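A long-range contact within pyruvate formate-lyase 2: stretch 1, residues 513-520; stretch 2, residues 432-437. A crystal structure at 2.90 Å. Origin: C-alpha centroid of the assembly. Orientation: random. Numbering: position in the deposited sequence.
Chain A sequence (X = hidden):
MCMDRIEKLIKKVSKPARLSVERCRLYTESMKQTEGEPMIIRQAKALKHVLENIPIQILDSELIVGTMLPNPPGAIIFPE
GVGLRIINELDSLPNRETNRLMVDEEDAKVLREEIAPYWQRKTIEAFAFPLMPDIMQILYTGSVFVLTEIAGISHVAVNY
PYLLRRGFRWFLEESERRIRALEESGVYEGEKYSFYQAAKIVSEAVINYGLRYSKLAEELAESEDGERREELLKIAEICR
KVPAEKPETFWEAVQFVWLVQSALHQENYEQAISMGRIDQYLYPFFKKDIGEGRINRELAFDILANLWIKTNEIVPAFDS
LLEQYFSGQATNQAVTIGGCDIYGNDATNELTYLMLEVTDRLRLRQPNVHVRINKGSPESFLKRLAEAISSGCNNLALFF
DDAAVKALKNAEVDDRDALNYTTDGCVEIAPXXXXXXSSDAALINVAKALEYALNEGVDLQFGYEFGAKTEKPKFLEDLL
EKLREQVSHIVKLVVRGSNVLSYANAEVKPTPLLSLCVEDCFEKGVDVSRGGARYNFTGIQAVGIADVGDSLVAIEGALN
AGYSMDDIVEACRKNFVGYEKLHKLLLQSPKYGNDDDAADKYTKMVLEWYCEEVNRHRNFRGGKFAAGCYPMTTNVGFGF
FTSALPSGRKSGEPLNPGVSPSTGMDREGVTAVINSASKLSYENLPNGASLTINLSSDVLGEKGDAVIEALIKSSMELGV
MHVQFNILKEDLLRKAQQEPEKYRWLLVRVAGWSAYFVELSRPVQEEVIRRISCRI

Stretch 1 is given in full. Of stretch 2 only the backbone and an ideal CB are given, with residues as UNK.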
# COMPACT_ATOMS: atom_id res chain seq x y z
N LEU A 513 -18.46 20.79 -1.20
CA LEU A 513 -19.86 20.44 -0.89
C LEU A 513 -20.28 19.15 -1.59
O LEU A 513 -20.81 18.24 -0.94
CB LEU A 513 -20.82 21.59 -1.20
CG LEU A 513 -22.31 21.31 -0.96
CD1 LEU A 513 -22.58 21.00 0.50
CD2 LEU A 513 -23.16 22.48 -1.43
N LEU A 514 -19.99 19.08 -2.90
CA LEU A 514 -20.22 17.91 -3.72
C LEU A 514 -19.53 16.69 -3.14
O LEU A 514 -20.10 15.60 -3.12
CB LEU A 514 -19.73 18.16 -5.15
CG LEU A 514 -19.89 16.99 -6.12
CD1 LEU A 514 -21.35 16.61 -6.24
CD2 LEU A 514 -19.28 17.30 -7.47
N SER A 515 -18.31 16.87 -2.64
CA SER A 515 -17.62 15.80 -1.93
C SER A 515 -18.40 15.21 -0.77
O SER A 515 -18.38 14.01 -0.58
CB SER A 515 -16.27 16.28 -1.41
OG SER A 515 -15.38 16.41 -2.48
N LEU A 516 -19.13 16.02 -0.02
CA LEU A 516 -19.90 15.47 1.08
C LEU A 516 -20.97 14.54 0.56
O LEU A 516 -21.35 13.55 1.21
CB LEU A 516 -20.53 16.56 1.93
CG LEU A 516 -19.81 16.97 3.21
CD1 LEU A 516 -18.29 16.92 3.06
CD2 LEU A 516 -20.24 18.36 3.60
N CYS A 517 -21.43 14.84 -0.65
CA CYS A 517 -22.52 14.11 -1.25
C CYS A 517 -22.11 12.91 -2.05
O CYS A 517 -22.97 12.33 -2.71
CB CYS A 517 -23.27 15.00 -2.24
SG CYS A 517 -23.64 16.64 -1.70
N VAL A 518 -20.82 12.57 -2.11
CA VAL A 518 -20.43 11.40 -2.89
C VAL A 518 -19.63 10.43 -2.04
O VAL A 518 -18.57 10.75 -1.54
CB VAL A 518 -19.65 11.74 -4.18
CG1 VAL A 518 -19.29 10.46 -4.95
CG2 VAL A 518 -20.45 12.68 -5.07
N GLU A 519 -20.14 9.21 -1.91
CA GLU A 519 -19.68 8.35 -0.85
C GLU A 519 -18.26 7.83 -0.99
O GLU A 519 -17.72 7.68 -2.09
CB GLU A 519 -20.65 7.22 -0.56
CG GLU A 519 -21.11 7.20 0.88
CD GLU A 519 -22.12 6.10 1.13
OE1 GLU A 519 -22.03 5.42 2.19
OE2 GLU A 519 -23.01 5.91 0.28
N ASP A 520 -17.73 7.57 0.20
CA ASP A 520 -16.33 7.43 0.58
C ASP A 520 -15.56 8.77 0.73
O ASP A 520 -14.65 8.82 1.53
CB ASP A 520 -15.61 6.33 -0.21
CG ASP A 520 -16.18 4.95 0.07
OD1 ASP A 520 -17.24 4.86 0.70
OD2 ASP A 520 -15.56 3.94 -0.34
N UNK A 432 -25.11 4.16 -7.97
CA UNK A 432 -25.72 5.28 -7.29
C UNK A 432 -25.06 5.63 -5.99
O UNK A 432 -25.06 4.87 -5.03
CB UNK A 432 -27.20 4.99 -7.04
N UNK A 433 -24.47 6.82 -5.98
CA UNK A 433 -24.15 7.47 -4.74
C UNK A 433 -22.73 7.32 -4.26
O UNK A 433 -22.28 8.01 -3.35
CB UNK A 433 -25.09 6.95 -3.65
N UNK A 434 -21.99 6.44 -4.92
CA UNK A 434 -20.64 6.14 -4.50
C UNK A 434 -19.69 6.11 -5.68
O UNK A 434 -18.74 5.34 -5.72
CB UNK A 434 -20.60 4.80 -3.75
N UNK A 435 -19.98 6.96 -6.66
CA UNK A 435 -19.14 7.04 -7.84
C UNK A 435 -18.96 8.44 -8.40
O UNK A 435 -19.79 9.31 -8.21
CB UNK A 435 -19.72 6.14 -8.93
N UNK A 436 -17.85 8.67 -9.06
CA UNK A 436 -17.63 9.91 -9.74
C UNK A 436 -17.22 9.47 -11.11
O UNK A 436 -16.10 8.98 -11.30
CB UNK A 436 -16.60 10.81 -9.06
N UNK A 437 -18.12 9.63 -12.08
CA UNK A 437 -17.89 9.03 -13.40
C UNK A 437 -17.50 10.00 -14.51
O UNK A 437 -17.20 9.53 -15.60
CB UNK A 437 -19.15 8.29 -13.83

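Position 432 lies at the edge of the contact. Its ideal CB has nothing of stretch 1 within 5.5 Å, so stretch 1 sets no limit here and many side chains would do. The deposited residue is Phe-432. Its ring comes no nearer to stretch 1 than 7.6 Å, from Phe-432 CE1 to Cys-517 O, and takes no part in the contact.

Position 433 is decided by its backbone. Phi is 98° and psi is -10°, and a CB at these angles would be jammed against the carbonyl O of the residue before. That alone calls for glycine. Stretch 1 adds little to the choice, as the ideal CB of position 433 would sit 4.6 Å from Glu-519 OE2. What stretch 1 does offer is a backbone donor. The residue is Gly-433, and Gly-433 O accepts a hydrogen bond from Glu-519 N at 2.8 Å, with a nearly straight N-H...O angle of 165°. This is the one hydrogen bond between the stretches. It uses main-chain atoms on both sides and ties the loop after the helix of stretch 1 to this turn.

Position 434 has its CA 4.4 Å from the CA of Glu-519, the closest CA approach of the two stretches. CA-to-CB points sideways, and the ideal CB of position 434 is 4.0 Å from Glu-519 CB. The start of a side chain must therefore pack on aliphatic carbon, while its end may lead elsewhere. Small, polar or longer flexible residues would all suit. The deposited residue is Asn-434. Asn-434 CB lies 3.9 Å from Glu-519 CB, chi1 is 63° (p), and the end of the side chain leads away from stretch 1.

Position 435 begins a short strand. CA-to-CB points away from stretch 1, which therefore leaves the side chain open. The residue is Ser-435, with chi1 in p. The nearest approach of its side chain is 5.9 Å, from Ser-435 CB to Val-518 CG1, but its backbone does touch: Ser-435 O is 3.5 Å from Val-518 CG1.

At position 436 CA-to-CB points sideways, with the ideal CB of position 436 4.9 Å from Val-518 CG1. Farther along lie the methyls of Val-518 and Leu-514, an apolar surface. A large apolar side chain, such as leucine, methionine or phenylalanine, could reach it. The residue is Phe-436. With chi1 at -156° (t), the end of its side chain comes nearer to stretch 1, and Phe-436 CE1 is 3.9 Å from Leu-514 CD2. The methyl meets the ring obliquely.

Position 437 is out of reach of stretch 1, which leaves the choice open. The residue is Thr-437, whose side chain comes no nearer than 8.6 Å, from Thr-437 CG2 to Val-518 CG1.

Stretch 2, residues 432-437: FGNSFT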
# COMPACT_ATOMS: atom_id res chain seq x y z
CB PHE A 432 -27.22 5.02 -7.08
CG PHE A 432 -27.97 6.16 -6.43
CD1 PHE A 432 -27.77 7.47 -6.81
CD2 PHE A 432 -28.93 5.89 -5.46
CE1 PHE A 432 -28.48 8.50 -6.20
CE2 PHE A 432 -29.64 6.91 -4.85
CZ PHE A 432 -29.42 8.22 -5.22
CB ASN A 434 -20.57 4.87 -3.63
CG ASN A 434 -21.03 3.56 -4.34
OD1 ASN A 434 -20.71 2.49 -3.86
ND2 ASN A 434 -21.77 3.65 -5.44
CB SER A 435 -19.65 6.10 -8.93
OG SER A 435 -21.00 6.35 -9.28
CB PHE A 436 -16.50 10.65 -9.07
CG PHE A 436 -16.53 12.15 -9.28
CD1 PHE A 436 -17.72 12.86 -9.16
CD2 PHE A 436 -15.35 12.85 -9.52
CE1 PHE A 436 -17.73 14.23 -9.31
CE2 PHE A 436 -15.37 14.22 -9.67
CZ PHE A 436 -16.56 14.91 -9.57
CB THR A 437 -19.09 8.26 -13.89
OG1 THR A 437 -20.20 9.16 -14.04
CG2 THR A 437 -19.44 7.16 -12.88
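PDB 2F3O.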